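Side-chain contacts in 6-phospho-beta-glucosidase BglT (PDB 1UP7), which hydrolyses cellobiose 6'-phosphate to glucose 6-phosphate and glucose, using NAD+ and a manganese ion as cofactors: residues F150-L155 with N318-G323; L97-I102 with L403-E408; E176-R181 with E206-K211; E368-E373 with A383-L388. One frame throughout, in Å; residues are numbered along the deposited sequence.

Interaction 1. Residues F150-L155 with N318-G323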
loop_
_atom_site.group_PDB
_atom_site.type_symbol
_atom_site.label_atom_id
_atom_site.label_comp_id
_atom_site.label_asym_id
_atom_site.label_seq_id
_atom_site.Cartn_x
_atom_site.Cartn_y
_atom_site.Cartn_z
ATOM N N PHE A 150 -6.824 2.645 20.236
ATOM C CA PHE A 150 -8.222 2.357 20.463
ATOM C C PHE A 150 -9.139 3.541 20.096
ATOM O O PHE A 150 -10.119 3.358 19.343
ATOM C CB PHE A 150 -8.403 1.930 21.914
ATOM C CG PHE A 150 -9.831 1.799 22.360
ATOM C CD1 PHE A 150 -10.661 0.814 21.822
ATOM C CD2 PHE A 150 -10.323 2.627 23.373
ATOM C CE1 PHE A 150 -11.990 0.652 22.283
ATOM C CE2 PHE A 150 -11.621 2.492 23.832
ATOM C CZ PHE A 150 -12.465 1.493 23.299
ATOM N N VAL A 151 -8.819 4.737 20.591
ATOM C CA VAL A 151 -9.632 5.902 20.297
ATOM C C VAL A 151 -9.584 6.341 18.825
ATOM O O VAL A 151 -10.640 6.625 18.230
ATOM C CB VAL A 151 -9.303 7.109 21.178
ATOM C CG1 VAL A 151 -10.201 8.316 20.768
ATOM C CG2 VAL A 151 -9.467 6.761 22.668
ATOM N N ARG A 152 -8.399 6.388 18.235
ATOM C CA ARG A 152 -8.276 6.811 16.830
ATOM C C ARG A 152 -8.897 5.829 15.845
ATOM O O ARG A 152 -9.575 6.241 14.901
ATOM C CB ARG A 152 -6.809 7.018 16.451
ATOM C CG ARG A 152 -6.181 8.202 17.137
ATOM C CD ARG A 152 -6.843 9.534 16.836
ATOM N NE ARG A 152 -7.010 9.756 15.403
ATOM C CZ ARG A 152 -6.090 10.300 14.605
ATOM N NH1 ARG A 152 -4.904 10.674 15.061
ATOM N NH2 ARG A 152 -6.359 10.457 13.329
ATOM N N ASN A 153 -8.668 4.533 16.069
ATOM C CA ASN A 153 -9.024 3.529 15.071
ATOM C C ASN A 153 -10.309 2.758 15.324
ATOM O O ASN A 153 -10.838 2.127 14.425
ATOM C CB ASN A 153 -7.825 2.590 14.837
ATOM C CG ASN A 153 -6.701 3.288 14.080
ATOM O OD1 ASN A 153 -6.952 4.224 13.318
ATOM N ND2 ASN A 153 -5.468 2.855 14.301
ATOM N N TYR A 154 -10.820 2.798 16.544
ATOM C CA TYR A 154 -12.031 2.052 16.855
ATOM C C TYR A 154 -13.161 2.979 17.304
ATOM O O TYR A 154 -14.267 2.828 16.840
ATOM C CB TYR A 154 -11.752 0.943 17.868
ATOM C CG TYR A 154 -10.787 -0.093 17.333
ATOM C CD1 TYR A 154 -9.419 0.156 17.340
ATOM C CD2 TYR A 154 -11.257 -1.299 16.764
ATOM C CE1 TYR A 154 -8.519 -0.762 16.833
ATOM C CE2 TYR A 154 -10.362 -2.227 16.248
ATOM C CZ TYR A 154 -8.997 -1.947 16.292
ATOM O OH TYR A 154 -8.083 -2.841 15.832
ATOM N N LEU A 155 -12.883 3.965 18.175
ATOM C CA LEU A 155 -13.899 5.009 18.444
ATOM C C LEU A 155 -13.916 6.086 17.357
ATOM O O LEU A 155 -14.892 6.808 17.219
ATOM C CB LEU A 155 -13.727 5.643 19.819
ATOM C CG LEU A 155 -13.469 4.674 20.987
ATOM C CD1 LEU A 155 -13.342 5.486 22.247
ATOM C CD2 LEU A 155 -14.570 3.583 21.151
ATOM N N ASN A 318 1.692 10.515 19.978
ATOM C CA ASN A 318 1.058 9.282 19.471
ATOM C C ASN A 318 -0.100 9.598 18.561
ATOM O O ASN A 318 -1.057 10.262 18.966
ATOM C CB ASN A 318 0.561 8.353 20.581
ATOM C CG ASN A 318 1.677 7.789 21.386
ATOM O OD1 ASN A 318 2.095 6.637 21.210
ATOM N ND2 ASN A 318 2.205 8.607 22.268
ATOM N N THR A 319 -0.016 9.094 17.335
ATOM C CA THR A 319 -0.945 9.446 16.283
ATOM C C THR A 319 -0.782 8.451 15.129
ATOM O O THR A 319 0.169 7.647 15.141
ATOM C CB THR A 319 -0.660 10.890 15.850
ATOM O OG1 THR A 319 -1.724 11.344 15.016
ATOM C CG2 THR A 319 0.578 10.970 14.956
ATOM N N ARG A 320 -1.703 8.488 14.156
ATOM C CA ARG A 320 -1.600 7.608 12.984
ATOM C C ARG A 320 -0.354 7.883 12.179
ATOM O O ARG A 320 -0.037 9.022 11.918
ATOM C CB ARG A 320 -2.793 7.754 12.060
ATOM C CG ARG A 320 -4.089 7.153 12.552
ATOM C CD ARG A 320 -5.191 7.235 11.493
ATOM N NE ARG A 320 -6.432 6.630 11.939
ATOM C CZ ARG A 320 -7.639 7.039 11.540
ATOM N NH1 ARG A 320 -7.761 8.041 10.695
ATOM N NH2 ARG A 320 -8.735 6.428 11.964
ATOM N N ASN A 321 0.332 6.819 11.782
ATOM C CA ASN A 321 1.540 6.863 10.976
ATOM C C ASN A 321 1.403 7.843 9.810
ATOM O O ASN A 321 2.216 8.771 9.680
ATOM C CB ASN A 321 1.826 5.435 10.501
ATOM C CG ASN A 321 3.080 5.300 9.627
ATOM O OD1 ASN A 321 3.999 6.141 9.653
ATOM N ND2 ASN A 321 3.127 4.198 8.861
ATOM N N ASN A 322 0.363 7.643 8.989
ATOM C CA ASN A 322 0.158 8.404 7.757
ATOM C C ASN A 322 1.436 8.708 6.963
ATOM O O ASN A 322 1.685 9.870 6.601
ATOM C CB ASN A 322 -0.558 9.730 8.071
ATOM C CG ASN A 322 -2.019 9.548 8.529
ATOM O OD1 ASN A 322 -2.593 10.458 9.076
ATOM N ND2 ASN A 322 -2.611 8.399 8.275
ATOM N N GLY A 323 2.266 7.703 6.698
ATOM C CA GLY A 323 3.429 7.938 5.843
ATOM C C GLY A 323 4.690 8.465 6.522
ATOM O O GLY A 323 5.703 8.696 5.875
HETATM O O HOH W 1 -3.645 10.966 17.767
#
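Arg320 lays its CG over one face of the Arg152 guanidinium, 4.0 Å above the plane and displaced toward its rim. Beyond CG its chain runs straight out to NE and reaches Asn153 side-on. Arg320 NE and NH2 both point at Asn153 OD1; the NE bond is the shorter and straighter at 2.8 Å and 154°, while that from NH2 to OD1 is 3.1 Å. Amide and guanidinium are almost coplanar, 8° apart, and both donors lie in the carbonyl plane, so the doubly gripped OD1 fixes the turn of both groups. The amide nitrogen of Asn153 is held in turn by Glu149 and by the backbone oxygen of Asp331. The Arg320-Asn153 pair joins the C-terminal part of helix 144-155, in the Rossmann-type NAD-binding part, to strand 313-320, which pairs with strand 333-341 in the antiparallel sheet of the C-terminal part. Arg152, curled by bends in the middle of its chain, turns its own guanidinium toward the strand. There Arg152 NH1 makes a weak bond to Thr319 OG1 and a firmer one, 3.0 Å, to a water that donates to the backbone oxygen of Asn318. The two like-charged groups remain close, with Arg152 NH2 3.8 Å from Arg320 NH1.

Interaction 2. Residues L97-I102 with L403-E408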
loop_
_atom_site.group_PDB
_atom_site.type_symbol
_atom_site.label_atom_id
_atom_site.label_comp_id
_atom_site.label_asym_id
_atom_site.label_seq_id
_atom_site.Cartn_x
_atom_site.Cartn_y
_atom_site.Cartn_z
ATOM N N LEU A 97 3.757 -12.331 38.033
ATOM C CA LEU A 97 5.030 -12.765 38.609
ATOM C C LEU A 97 5.077 -14.267 38.907
ATOM O O LEU A 97 6.015 -14.936 38.522
ATOM C CB LEU A 97 5.319 -11.948 39.856
ATOM C CG LEU A 97 6.202 -10.697 39.753
ATOM C CD1 LEU A 97 6.422 -10.150 38.357
ATOM C CD2 LEU A 97 5.815 -9.605 40.742
ATOM N N LYS A 98 4.041 -14.797 39.563
ATOM C CA LYS A 98 3.972 -16.231 39.861
ATOM C C LYS A 98 4.051 -17.148 38.635
ATOM O O LYS A 98 4.384 -18.319 38.762
ATOM C CB LYS A 98 2.725 -16.581 40.679
ATOM C CG LYS A 98 1.429 -16.465 39.900
ATOM C CD LYS A 98 0.205 -16.866 40.728
ATOM C CE LYS A 98 -0.177 -15.835 41.785
ATOM N NZ LYS A 98 -0.552 -14.537 41.228
ATOM N N TYR A 99 3.738 -16.615 37.465
ATOM C CA TYR A 99 3.813 -17.361 36.214
ATOM C C TYR A 99 5.161 -17.277 35.530
ATOM O O TYR A 99 5.332 -17.848 34.459
ATOM C CB TYR A 99 2.731 -16.874 35.244
ATOM C CG TYR A 99 1.345 -16.979 35.791
ATOM C CD1 TYR A 99 0.590 -18.138 35.622
ATOM C CD2 TYR A 99 0.773 -15.913 36.497
ATOM C CE1 TYR A 99 -0.726 -18.223 36.128
ATOM C CE2 TYR A 99 -0.513 -15.986 37.014
ATOM C CZ TYR A 99 -1.261 -17.143 36.826
ATOM O OH TYR A 99 -2.546 -17.224 37.342
ATOM N N GLY A 100 6.118 -16.579 36.138
ATOM C CA GLY A 100 7.421 -16.346 35.536
ATOM C C GLY A 100 7.375 -15.275 34.455
ATOM O O GLY A 100 8.167 -15.274 33.536
ATOM N N LEU A 101 6.405 -14.378 34.556
ATOM C CA LEU A 101 6.164 -13.369 33.534
ATOM C C LEU A 101 6.501 -12.001 34.084
ATOM O O LEU A 101 6.338 -11.765 35.291
ATOM C CB LEU A 101 4.687 -13.399 33.153
ATOM C CG LEU A 101 4.188 -14.250 31.960
ATOM C CD1 LEU A 101 5.233 -15.196 31.275
ATOM C CD2 LEU A 101 2.843 -14.956 32.245
ATOM N N ILE A 102 6.943 -11.102 33.204
ATOM C CA ILE A 102 7.161 -9.713 33.554
ATOM C C ILE A 102 5.877 -9.085 34.097
ATOM O O ILE A 102 4.799 -9.186 33.493
ATOM C CB ILE A 102 7.643 -8.921 32.325
ATOM C CG1 ILE A 102 9.073 -9.345 31.928
ATOM C CG2 ILE A 102 7.526 -7.396 32.614
ATOM C CD1 ILE A 102 10.031 -9.028 32.987
ATOM N N LEU A 403 -5.427 -15.444 32.807
ATOM C CA LEU A 403 -6.596 -14.640 32.425
ATOM C C LEU A 403 -7.665 -14.622 33.514
ATOM O O LEU A 403 -8.227 -13.579 33.810
ATOM C CB LEU A 403 -7.208 -15.060 31.071
ATOM C CG LEU A 403 -8.420 -14.200 30.566
ATOM C CD1 LEU A 403 -8.142 -12.691 30.372
ATOM C CD2 LEU A 403 -9.054 -14.740 29.302
ATOM N N GLU A 404 -7.909 -15.776 34.125
ATOM C CA GLU A 404 -8.894 -15.901 35.191
ATOM C C GLU A 404 -8.535 -15.042 36.372
ATOM O O GLU A 404 -9.406 -14.383 36.918
ATOM C CB GLU A 404 -9.017 -17.354 35.645
ATOM C CG GLU A 404 -10.309 -17.998 35.224
ATOM C CD GLU A 404 -10.105 -19.095 34.195
ATOM O OE1 GLU A 404 -9.822 -20.279 34.611
ATOM O OE2 GLU A 404 -10.247 -18.752 32.976
ATOM N N GLU A 405 -7.258 -15.055 36.768
ATOM C CA GLU A 405 -6.783 -14.220 37.861
ATOM C C GLU A 405 -6.985 -12.738 37.554
ATOM O O GLU A 405 -7.475 -11.969 38.398
ATOM C CB GLU A 405 -5.318 -14.480 38.128
ATOM C CG GLU A 405 -5.093 -15.236 39.414
ATOM C CD GLU A 405 -3.720 -14.971 39.994
ATOM O OE1 GLU A 405 -2.743 -15.404 39.378
ATOM O OE2 GLU A 405 -3.632 -14.339 41.053
ATOM N N ILE A 406 -6.618 -12.346 36.337
ATOM C CA ILE A 406 -6.746 -10.967 35.910
ATOM C C ILE A 406 -8.227 -10.526 35.920
ATOM O O ILE A 406 -8.554 -9.433 36.408
ATOM C CB ILE A 406 -6.170 -10.766 34.495
ATOM C CG1 ILE A 406 -4.632 -10.848 34.483
ATOM C CG2 ILE A 406 -6.703 -9.441 33.872
ATOM C CD1 ILE A 406 -4.083 -11.043 33.038
ATOM N N LEU A 407 -9.117 -11.350 35.359
ATOM C CA LEU A 407 -10.554 -11.003 35.331
ATOM C C LEU A 407 -11.172 -10.953 36.715
ATOM O O LEU A 407 -12.029 -10.082 37.001
ATOM C CB LEU A 407 -11.388 -11.925 34.429
ATOM C CG LEU A 407 -10.963 -11.924 32.961
ATOM C CD1 LEU A 407 -11.748 -12.988 32.199
ATOM C CD2 LEU A 407 -11.106 -10.518 32.337
ATOM N N GLU A 408 -10.744 -11.858 37.597
ATOM C CA GLU A 408 -11.264 -11.767 38.961
ATOM C C GLU A 408 -10.758 -10.490 39.666
ATOM O O GLU A 408 -11.546 -9.809 40.328
ATOM C CB GLU A 408 -11.011 -13.050 39.754
ATOM C CG GLU A 408 -11.611 -13.047 41.154
ATOM C CD GLU A 408 -13.141 -12.935 41.156
ATOM O OE1 GLU A 408 -13.783 -13.150 40.090
ATOM O OE2 GLU A 408 -13.731 -12.639 42.241
#
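Glu405 receives three hydrogen bonds from two neighbouring residues of the loop 97-102. Lys98 NZ straddles the carboxylate, 3.0 Å from OE1 and 3.1 Å from OE2, using the syn lone pair of each oxygen in a forked salt bridge. Tyr99 OH comes to OE1 from the other direction, donating to the anti lone pair at 2.7 Å, with the ring and carboxylate planes turned 42° apart. OE1 is thereby gripped twice and OE2 once. Lys98 reaches this position because its chain folds at its far end (chi3 73°, chi4 62°), which also brings CE within 3.5 Å of Glu405 OE1. The ammonium has a further, weak bond to the backbone oxygen of Ile95. Tyr99 is steadied by packing on Asp398, Asp401 and Leu402, which lie three to seven residues earlier in the helix that carries Glu405. The contact thus pins the surface loop between helices 85-94 and 109-131 against helix 396-409, close to the C-terminus. A glutamine in place of Glu405 would probably leave the Lys98 ammonium without its opposing charge and weaken the hold on the loop. With a lysine and a phenol both donating to it, the carboxylate is likely to be ionised.

Interaction 3. Residues E176-R181 with E206-K211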
loop_
_atom_site.group_PDB
_atom_site.type_symbol
_atom_site.label_atom_id
_atom_site.label_comp_id
_atom_site.label_asym_id
_atom_site.label_seq_id
_atom_site.Cartn_x
_atom_site.Cartn_y
_atom_site.Cartn_z
ATOM N N GLU A 176 20.919 19.302 26.560
ATOM C CA GLU A 176 21.927 19.518 27.619
ATOM C C GLU A 176 23.323 19.148 27.141
ATOM O O GLU A 176 24.274 19.884 27.369
ATOM C CB GLU A 176 21.562 18.686 28.861
ATOM C CG GLU A 176 21.290 19.507 30.121
ATOM C CD GLU A 176 19.876 19.321 30.639
ATOM O OE1 GLU A 176 19.426 18.145 30.775
ATOM O OE2 GLU A 176 19.203 20.345 30.911
ATOM N N MET A 177 23.437 18.003 26.470
ATOM C CA MET A 177 24.716 17.522 25.929
ATOM C C MET A 177 25.395 18.578 25.055
ATOM O O MET A 177 26.614 18.754 25.085
ATOM C CB MET A 177 24.445 16.331 25.008
ATOM C CG MET A 177 24.600 14.943 25.594
ATOM S SD MET A 177 24.802 13.789 24.204
ATOM C CE MET A 177 26.432 14.238 23.642
ATOM N N PHE A 178 24.597 19.250 24.230
ATOM C CA PHE A 178 25.129 20.141 23.191
ATOM C C PHE A 178 24.896 21.619 23.490
ATOM O O PHE A 178 25.143 22.462 22.631
ATOM C CB PHE A 178 24.519 19.810 21.803
ATOM C CG PHE A 178 24.927 18.473 21.262
ATOM C CD1 PHE A 178 26.124 18.335 20.555
ATOM C CD2 PHE A 178 24.140 17.344 21.490
ATOM C CE1 PHE A 178 26.535 17.095 20.071
ATOM C CE2 PHE A 178 24.548 16.092 21.008
ATOM C CZ PHE A 178 25.758 15.969 20.303
ATOM N N SER A 179 24.415 21.946 24.689
ATOM C CA SER A 179 24.241 23.350 25.094
ATOM C C SER A 179 23.257 24.093 24.169
ATOM O O SER A 179 23.485 25.259 23.786
ATOM C CB SER A 179 25.597 24.100 25.149
ATOM O OG SER A 179 26.508 23.461 26.041
ATOM N N ALA A 180 22.169 23.410 23.828
ATOM C CA ALA A 180 21.222 23.920 22.853
ATOM C C ALA A 180 19.828 23.975 23.468
ATOM O O ALA A 180 19.614 23.477 24.569
ATOM C CB ALA A 180 21.225 23.019 21.591
ATOM N N ARG A 181 18.887 24.587 22.759
ATOM C CA ARG A 181 17.475 24.555 23.146
ATOM C C ARG A 181 16.778 23.288 22.675
ATOM O O ARG A 181 17.228 22.608 21.741
ATOM C CB ARG A 181 16.724 25.751 22.556
ATOM C CG ARG A 181 17.178 27.109 23.048
ATOM C CD ARG A 181 16.517 28.280 22.300
ATOM N NE ARG A 181 16.898 28.326 20.876
ATOM C CZ ARG A 181 16.059 28.573 19.861
ATOM N NH1 ARG A 181 14.771 28.816 20.097
ATOM N NH2 ARG A 181 16.511 28.581 18.605
ATOM N N GLU A 206 22.976 19.867 12.456
ATOM C CA GLU A 206 24.088 18.926 12.342
ATOM C C GLU A 206 23.660 17.520 12.804
ATOM O O GLU A 206 23.033 17.369 13.849
ATOM C CB GLU A 206 25.345 19.401 13.094
ATOM C CG GLU A 206 26.474 18.371 12.988
ATOM C CD GLU A 206 27.714 18.666 13.840
ATOM O OE1 GLU A 206 27.824 19.788 14.400
ATOM O OE2 GLU A 206 28.581 17.752 13.944
ATOM N N ASP A 207 24.012 16.521 11.995
ATOM C CA ASP A 207 23.926 15.117 12.359
ATOM C C ASP A 207 24.987 14.779 13.424
ATOM O O ASP A 207 26.189 14.734 13.143
ATOM C CB ASP A 207 24.083 14.251 11.100
ATOM C CG ASP A 207 23.749 12.785 11.343
ATOM O OD1 ASP A 207 23.753 12.329 12.509
ATOM O OD2 ASP A 207 23.488 11.994 10.414
ATOM N N VAL A 208 24.514 14.545 14.643
ATOM C CA VAL A 208 25.363 14.278 15.799
ATOM C C VAL A 208 25.116 12.881 16.334
ATOM O O VAL A 208 25.541 12.555 17.454
ATOM C CB VAL A 208 25.096 15.310 16.893
ATOM C CG1 VAL A 208 25.556 16.689 16.432
ATOM C CG2 VAL A 208 23.597 15.330 17.274
ATOM N N THR A 209 24.432 12.063 15.530
ATOM C CA THR A 209 24.102 10.678 15.889
ATOM C C THR A 209 25.303 9.889 16.475
ATOM O O THR A 209 25.172 9.313 17.563
ATOM C CB THR A 209 23.480 9.942 14.672
ATOM O OG1 THR A 209 22.434 10.744 14.123
ATOM C CG2 THR A 209 22.769 8.652 15.101
ATOM N N GLU A 210 26.437 9.903 15.764
ATOM C CA GLU A 210 27.653 9.207 16.174
ATOM C C GLU A 210 28.101 9.664 17.556
ATOM O O GLU A 210 28.371 8.836 18.436
ATOM C CB GLU A 210 28.808 9.436 15.158
ATOM C CG GLU A 210 28.896 8.435 13.995
ATOM C CD GLU A 210 28.359 7.040 14.339
ATOM O OE1 GLU A 210 29.003 6.281 15.121
ATOM O OE2 GLU A 210 27.271 6.691 13.828
ATOM N N LYS A 211 28.170 10.984 17.727
ATOM C CA LYS A 211 28.572 11.622 18.978
ATOM C C LYS A 211 27.690 11.189 20.134
ATOM O O LYS A 211 28.171 10.998 21.240
ATOM C CB LYS A 211 28.478 13.135 18.832
ATOM C CG LYS A 211 29.710 13.783 18.302
ATOM C CD LYS A 211 29.426 15.236 17.898
ATOM C CE LYS A 211 30.589 15.801 17.113
ATOM N NZ LYS A 211 30.062 16.644 16.009
#
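Phe178 sets the far end of its ring against the branching carbon of Val208, and this is the tight part of the contact. Phe178 CZ stands 3.5 Å from Val208 CB, while Phe178 CE1 meets Val208 CG1 at 3.8 Å and Phe178 CE2 meets Val208 CG2 at 3.9 Å. The ring has its CG anti to the carbonyl carbon (chi1 -67°), which sends it across the gap; Val203 and Val212 pack on it as well. The meeting joins two chain turns. Phe178 is the first residue beyond helix 166-177, which closes in a Schellman motif with Ser179 at positive phi. Val208 is the N-cap residue of helix 209-216, just after the strand 206-207. Ahead of that helix, Asp207 OD1 accepts from Thr209 N in an Asx turn and from Thr209 OG1 at 2.6 Å, which fixes the bend that presents Val208. An alanine in place of Phe178 would probably open a gap beside Val208 and take away most of the apolar contact between the two turns. Toward solvent the contact is looser. Lys211 CD merely grazes the ring edge, 4.1 Å from Phe178 CE1, while Lys211 NZ forms a salt bridge with Glu206 OE2, 2.8 Å away, and Met177 CE comes no nearer than 4.4 Å to the backbone oxygen of Lys211.

Interaction 4. Residues E368-E373 with A383-L388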
loop_
_atom_site.group_PDB
_atom_site.type_symbol
_atom_site.label_atom_id
_atom_site.label_comp_id
_atom_site.label_asym_id
_atom_site.label_seq_id
_atom_site.Cartn_x
_atom_site.Cartn_y
_atom_site.Cartn_z
ATOM N N GLU A 368 -2.040 -5.273 20.353
ATOM C CA GLU A 368 -2.912 -4.162 20.711
ATOM C C GLU A 368 -4.309 -4.312 20.129
ATOM O O GLU A 368 -5.305 -4.104 20.837
ATOM C CB GLU A 368 -2.327 -2.811 20.279
ATOM C CG GLU A 368 -1.199 -2.252 21.151
ATOM C CD GLU A 368 -0.730 -0.891 20.644
ATOM O OE1 GLU A 368 -1.000 -0.559 19.451
ATOM O OE2 GLU A 368 -0.086 -0.141 21.422
ATOM N N ARG A 369 -4.385 -4.642 18.839
ATOM C CA ARG A 369 -5.672 -4.740 18.158
ATOM C C ARG A 369 -6.430 -5.984 18.612
ATOM O O ARG A 369 -7.668 -5.942 18.714
ATOM C CB ARG A 369 -5.590 -4.631 16.610
ATOM C CG ARG A 369 -4.523 -3.675 16.086
ATOM C CD ARG A 369 -4.933 -2.516 15.201
ATOM N NE ARG A 369 -4.385 -2.695 13.877
ATOM C CZ ARG A 369 -4.000 -1.746 13.006
ATOM N NH1 ARG A 369 -4.016 -0.467 13.292
ATOM N NH2 ARG A 369 -3.552 -2.140 11.826
ATOM N N LEU A 370 -5.716 -7.071 18.905
ATOM C CA LEU A 370 -6.376 -8.266 19.419
ATOM C C LEU A 370 -6.988 -7.964 20.799
ATOM O O LEU A 370 -8.086 -8.443 21.125
ATOM C CB LEU A 370 -5.397 -9.443 19.539
ATOM C CG LEU A 370 -5.032 -10.178 18.232
ATOM C CD1 LEU A 370 -3.832 -11.111 18.456
ATOM C CD2 LEU A 370 -6.258 -10.929 17.638
ATOM N N THR A 371 -6.277 -7.185 21.612
ATOM C CA THR A 371 -6.810 -6.805 22.903
ATOM C C THR A 371 -8.089 -5.955 22.757
ATOM O O THR A 371 -9.090 -6.201 23.440
ATOM C CB THR A 371 -5.732 -6.090 23.731
ATOM O OG1 THR A 371 -4.645 -7.005 23.990
ATOM C CG2 THR A 371 -6.265 -5.754 25.113
ATOM N N ILE A 372 -8.047 -4.979 21.856
ATOM C CA ILE A 372 -9.185 -4.102 21.611
ATOM C C ILE A 372 -10.374 -4.922 21.095
ATOM O O ILE A 372 -11.512 -4.720 21.516
ATOM C CB ILE A 372 -8.805 -3.001 20.608
ATOM C CG1 ILE A 372 -7.930 -1.927 21.303
ATOM C CG2 ILE A 372 -10.021 -2.440 20.000
ATOM C CD1 ILE A 372 -7.010 -1.158 20.339
ATOM N N GLU A 373 -10.093 -5.880 20.222
ATOM C CA GLU A 373 -11.136 -6.725 19.654
ATOM C C GLU A 373 -11.794 -7.582 20.759
ATOM O O GLU A 373 -13.023 -7.697 20.826
ATOM C CB GLU A 373 -10.578 -7.581 18.496
ATOM C CG GLU A 373 -10.561 -6.826 17.159
ATOM C CD GLU A 373 -9.471 -7.302 16.175
ATOM O OE1 GLU A 373 -8.951 -8.460 16.301
ATOM O OE2 GLU A 373 -9.128 -6.485 15.257
ATOM N N ALA A 383 -9.744 -12.658 24.426
ATOM C CA ALA A 383 -8.766 -12.115 25.368
ATOM C C ALA A 383 -7.606 -13.096 25.562
ATOM O O ALA A 383 -6.442 -12.683 25.621
ATOM C CB ALA A 383 -9.418 -11.758 26.704
ATOM N N LEU A 384 -7.925 -14.388 25.625
ATOM C CA LEU A 384 -6.899 -15.442 25.657
ATOM C C LEU A 384 -5.977 -15.340 24.431
ATOM O O LEU A 384 -4.771 -15.397 24.552
ATOM C CB LEU A 384 -7.580 -16.804 25.627
ATOM C CG LEU A 384 -7.327 -17.897 26.645
ATOM C CD1 LEU A 384 -6.965 -17.393 28.073
ATOM C CD2 LEU A 384 -8.566 -18.832 26.648
ATOM N N LYS A 385 -6.579 -15.175 23.261
ATOM C CA LYS A 385 -5.869 -14.999 22.029
ATOM C C LYS A 385 -4.985 -13.750 22.061
ATOM O O LYS A 385 -3.823 -13.827 21.636
ATOM C CB LYS A 385 -6.852 -14.946 20.854
ATOM C CG LYS A 385 -6.266 -14.877 19.465
ATOM C CD LYS A 385 -7.451 -14.744 18.502
ATOM C CE LYS A 385 -6.948 -14.669 17.079
ATOM N NZ LYS A 385 -8.003 -14.642 16.080
ATOM N N ALA A 386 -5.498 -12.629 22.576
ATOM C CA ALA A 386 -4.666 -11.419 22.709
ATOM C C ALA A 386 -3.485 -11.660 23.644
ATOM O O ALA A 386 -2.332 -11.329 23.329
ATOM C CB ALA A 386 -5.467 -10.235 23.187
ATOM N N LEU A 387 -3.773 -12.280 24.781
ATOM C CA LEU A 387 -2.774 -12.527 25.794
ATOM C C LEU A 387 -1.635 -13.407 25.266
ATOM O O LEU A 387 -0.441 -13.113 25.495
ATOM C CB LEU A 387 -3.472 -13.132 27.003
ATOM C CG LEU A 387 -2.899 -13.057 28.402
ATOM C CD1 LEU A 387 -2.338 -11.659 28.828
ATOM C CD2 LEU A 387 -3.983 -13.560 29.376
ATOM N N LEU A 388 -1.988 -14.463 24.522
ATOM C CA LEU A 388 -0.975 -15.323 23.882
ATOM C C LEU A 388 -0.144 -14.646 22.816
ATOM O O LEU A 388 0.964 -15.117 22.526
ATOM C CB LEU A 388 -1.638 -16.518 23.236
ATOM C CG LEU A 388 -2.205 -17.610 24.126
ATOM C CD1 LEU A 388 -2.953 -18.558 23.224
ATOM C CD2 LEU A 388 -1.052 -18.309 24.886
#
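The peptide group joining Leu370 to Thr371 is the flat surface at this crossing, and the methyl of Ala386 lies over one of its faces, with CB 3.6 Å from Leu370 C and 3.5 Å from Thr371 N. No aromatic ring takes part. Around that peptide the methyl also touches Leu370 CB, and Ala386 CB lies 3.4 Å from Thr371 OG1. That hydroxyl has its hydrogen bond with the backbone oxygen of Tyr367 in its own helix. Such a small residue lets the axes of the two segments approach to 8.1 Å, and the Leu370 and Ala386 CA atoms to 4.9 Å. To one side of the alanine, Leu370 crosses Lys385 at about a right angle, Leu370 CD2 resting 3.8 Å from Lys385 CE. Lys385 is fully extended, with CG anti to the backbone N (chi1 -175°), so its methylenes serve as a buried apolar wall while NZ carries on to a salt bridge with Asp354 of a neighbouring subunit. Segments 368-373 and 383-388 run antiparallel, their axes at 164°, in a helical hairpin formed by helices 355-376 and 380-389. Helix 109-131 packs against both through Phe112, helix 396-409 covers helix 380-389 through Leu403, and helix 144-155 flanks helix 355-376 at Ile372.

How the interactions relate
Interaction 4 is fully buried and mostly apolar, and two others border on it. Ile372, on the outer flank of helix 355-376, packs against Phe150 and Tyr154 of interaction 1, while Leu403 of interaction 2 packs on Leu384 and Leu387 of helix 380-389. The polar contacts are less enclosed: interaction 1, though nearer the chain's centre, is only partly buried and relies on arginine, amide and water bonds between the two parts of the chain, whereas interaction 2 is a surface ion pair with a tyrosine alongside. Interaction 3 stands apart, its centre about 43 Å from that of interaction 2 across the chain's centre, and combines an apolar ring-to-valine contact with a solvent-side salt bridge.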